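Local coordinates for beta-phenylalanine aminotransferase (Variovorax paradoxus, PDB 4AO9), which probably catalyses the pyridoxal-phosphate-dependent transfer of the amino group of beta-phenylalanine to a keto acid acceptor, at residues A[226-231]-A[259-264]. Numbering follows the deposited sequence.
Sequences VEPMQG and FDEVMT. With PLP (pyridoxal-5'-phosphate), chain C.
Val226 and Phe259 lie side by side at the ends of the neighbouring parallel strands 221-226 and 256-260. These strands belong to the seven-stranded mixed sheet of the fold-type I, class-III aminotransferase large domain. Asp260 N donates to Val226 O (2.9 Å, N-H...O 160°) as one rung of the parallel pairing. Val226 CG1 meets the edge of the Phe259 ring, 3.5 Å from CD1. A chi1 of 69° tucks CG1 in beside both its own backbone N and its carbonyl carbon and so turns it to the ring edge. Pro228 CG lies over one face of the same ring. Past these strand ends the backbone runs into two loops that carry cofactor-pocket residues. Pro228 points at the 259-264 segment: its CD lies 3.4 Å from Asp260 O, and its CG also touches Thr264 OG1. That hydroxyl donates to the anti lone pair of Glu261 OE1, which also accepts from Ala273 N.

Asp260 reaches the pyridine end of PLP. Its CG is anti to the backbone N (chi1 180°), and OD2 lies 2.8 Å from PLP N1. OD1 takes Val262 N nearly along its own C-O bond, forming an Asx turn that fixes the carboxylate. His180 and Asn156 also hold OD2. A negative carboxylate here would be expected to keep the ring nitrogen protonated, as in related PLP enzymes. An alanine in place of Asp260 would probably leave PLP N1 without its acidic partner and Val262 N without its side-chain acceptor. Val262 CG1 packs on the PLP ring, 3.5 Å from C4. Glu227 OE1 faces the PLP methyl carbon C2A and accepts from Gly231 N, which meets it from above the carboxylate plane. Glu227 OE2 is held by Tyr179 N. Met263 SD packs against Gly231 CA at 3.7 Å, and its methyl CE comes within 3.4 Å of PLP O3.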
loop_
_atom_site.group_PDB
_atom_site.type_symbol
_atom_site.label_atom_id
_atom_site.label_comp_id
_atom_site.label_asym_id
_atom_site.label_seq_id
_atom_site.Cartn_x
_atom_site.Cartn_y
_atom_site.Cartn_z
ATOM N N VAL A 226 4.667 -0.332 19.456
ATOM C CA VAL A 226 3.618 -1.010 20.218
ATOM C C VAL A 226 2.222 -0.484 19.883
ATOM O O VAL A 226 2.033 0.713 19.616
ATOM C CB VAL A 226 3.908 -0.894 21.754
ATOM C CG1 VAL A 226 3.743 0.549 22.229
ATOM C CG2 VAL A 226 3.027 -1.848 22.585
ATOM N N GLU A 227 1.252 -1.396 19.916
ATOM C CA GLU A 227 -0.170 -1.032 19.889
ATOM C C GLU A 227 -0.629 -0.705 21.312
ATOM O O GLU A 227 -0.393 -1.501 22.213
ATOM C CB GLU A 227 -1.000 -2.209 19.387
ATOM C CG GLU A 227 -0.681 -2.664 17.946
ATOM C CD GLU A 227 -1.114 -4.100 17.732
ATOM O OE1 GLU A 227 -2.298 -4.308 17.369
ATOM O OE2 GLU A 227 -0.277 -5.006 17.969
ATOM N N PRO A 228 -1.284 0.453 21.530
ATOM C CA PRO A 228 -1.758 0.730 22.910
ATOM C C PRO A 228 -2.879 -0.217 23.364
ATOM O O PRO A 228 -3.119 -0.343 24.573
ATOM C CB PRO A 228 -2.228 2.185 22.868
ATOM C CG PRO A 228 -1.762 2.750 21.586
ATOM C CD PRO A 228 -1.353 1.639 20.654
ATOM N N MET A 229 -3.555 -0.851 22.404
ATOM C CA MET A 229 -4.383 -2.034 22.627
ATOM C C MET A 229 -4.103 -2.928 21.439
ATOM O O MET A 229 -4.233 -2.477 20.295
ATOM C CB MET A 229 -5.879 -1.680 22.655
ATOM C CG MET A 229 -6.784 -2.908 22.770
ATOM S SD MET A 229 -8.493 -2.662 22.227
ATOM C CE MET A 229 -8.269 -2.728 20.445
ATOM N N GLN A 230 -3.690 -4.169 21.678
ATOM C CA GLN A 230 -3.455 -5.075 20.549
ATOM C C GLN A 230 -4.773 -5.447 19.900
ATOM O O GLN A 230 -5.747 -5.789 20.576
ATOM C CB GLN A 230 -2.696 -6.317 20.972
ATOM C CG GLN A 230 -1.234 -6.047 21.255
ATOM C CD GLN A 230 -0.446 -7.314 21.488
ATOM O OE1 GLN A 230 -0.999 -8.371 21.817
ATOM N NE2 GLN A 230 0.858 -7.219 21.329
ATOM N N GLY A 231 -4.797 -5.353 18.577
ATOM C CA GLY A 231 -6.010 -5.602 17.795
ATOM C C GLY A 231 -6.127 -7.053 17.382
ATOM O O GLY A 231 -6.940 -7.808 17.929
ATOM N N PHE A 259 3.814 4.621 18.659
ATOM C CA PHE A 259 2.514 3.999 18.849
ATOM C C PHE A 259 1.857 3.713 17.505
ATOM O O PHE A 259 1.618 4.630 16.695
ATOM C CB PHE A 259 1.575 4.877 19.679
ATOM C CG PHE A 259 1.792 4.823 21.179
ATOM C CD1 PHE A 259 2.131 3.644 21.845
ATOM C CD2 PHE A 259 1.578 5.972 21.930
ATOM C CE1 PHE A 259 2.282 3.621 23.238
ATOM C CE2 PHE A 259 1.742 5.963 23.322
ATOM C CZ PHE A 259 2.095 4.798 23.970
ATOM N N ASP A 260 1.531 2.441 17.307
ATOM C CA ASP A 260 0.723 2.023 16.175
ATOM C C ASP A 260 -0.738 2.226 16.562
ATOM O O ASP A 260 -1.303 1.419 17.299
ATOM C CB ASP A 260 1.029 0.552 15.843
ATOM C CG ASP A 260 0.213 0.036 14.668
ATOM O OD1 ASP A 260 -0.799 0.666 14.303
ATOM O OD2 ASP A 260 0.589 -1.007 14.109
ATOM N N GLU A 261 -1.322 3.319 16.072
ATOM C CA GLU A 261 -2.737 3.620 16.329
ATOM C C GLU A 261 -3.584 3.415 15.081
ATOM O O GLU A 261 -4.667 3.985 14.940
ATOM C CB GLU A 261 -2.919 5.025 16.924
ATOM C CG GLU A 261 -2.250 5.196 18.300
ATOM C CD GLU A 261 -3.056 6.062 19.229
ATOM O OE1 GLU A 261 -4.063 5.565 19.760
ATOM O OE2 GLU A 261 -2.697 7.239 19.391
ATOM N N VAL A 262 -3.129 2.527 14.201
ATOM C CA VAL A 262 -3.933 2.216 13.006
ATOM C C VAL A 262 -5.349 1.807 13.412
ATOM O O VAL A 262 -6.317 2.217 12.779
ATOM C CB VAL A 262 -3.252 1.145 12.120
ATOM C CG1 VAL A 262 -4.211 0.619 11.039
ATOM C CG2 VAL A 262 -1.974 1.702 11.487
ATOM N N MET A 263 -5.460 1.012 14.465
ATOM C CA MET A 263 -6.771 0.670 15.018
ATOM C C MET A 263 -7.169 1.600 16.175
ATOM O O MET A 263 -8.293 2.105 16.226
ATOM C CB MET A 263 -6.769 -0.786 15.472
ATOM C CG MET A 263 -8.125 -1.392 15.543
ATOM S SD MET A 263 -7.947 -3.170 15.717
ATOM C CE MET A 263 -7.860 -3.752 14.031
ATOM N N THR A 264 -6.257 1.852 17.107
ATOM C CA THR A 264 -6.642 2.532 18.353
ATOM C C THR A 264 -6.973 4.023 18.214
ATOM O O THR A 264 -7.514 4.637 19.151
ATOM C CB THR A 264 -5.601 2.345 19.483
ATOM O OG1 THR A 264 -4.364 2.950 19.110
ATOM C CG2 THR A 264 -5.364 0.863 19.783
HETATM N N1 PLP C . -1.442 -2.074 12.438
HETATM C C2 PLP C . -2.604 -2.340 13.033
HETATM C C2A PLP C . -2.661 -2.183 14.554
HETATM C C3 PLP C . -3.714 -2.728 12.277
HETATM O O3 PLP C . -4.786 -2.958 12.866
HETATM C C4 PLP C . -3.640 -2.857 10.880
HETATM C C4A PLP C . -4.838 -3.259 9.997
HETATM C C5 PLP C . -2.374 -2.596 10.308
HETATM C C6 PLP C . -1.304 -2.209 11.116
HETATM C C5A PLP C . -2.142 -2.722 8.791
HETATM O O4P PLP C . -2.823 -1.853 7.988
HETATM P P PLP C . -3.045 -2.288 6.452
HETATM O O1P PLP C . -3.958 -3.573 6.461
HETATM O O2P PLP C . -1.653 -2.628 5.812
HETATM O O3P PLP C . -3.649 -1.097 5.787
#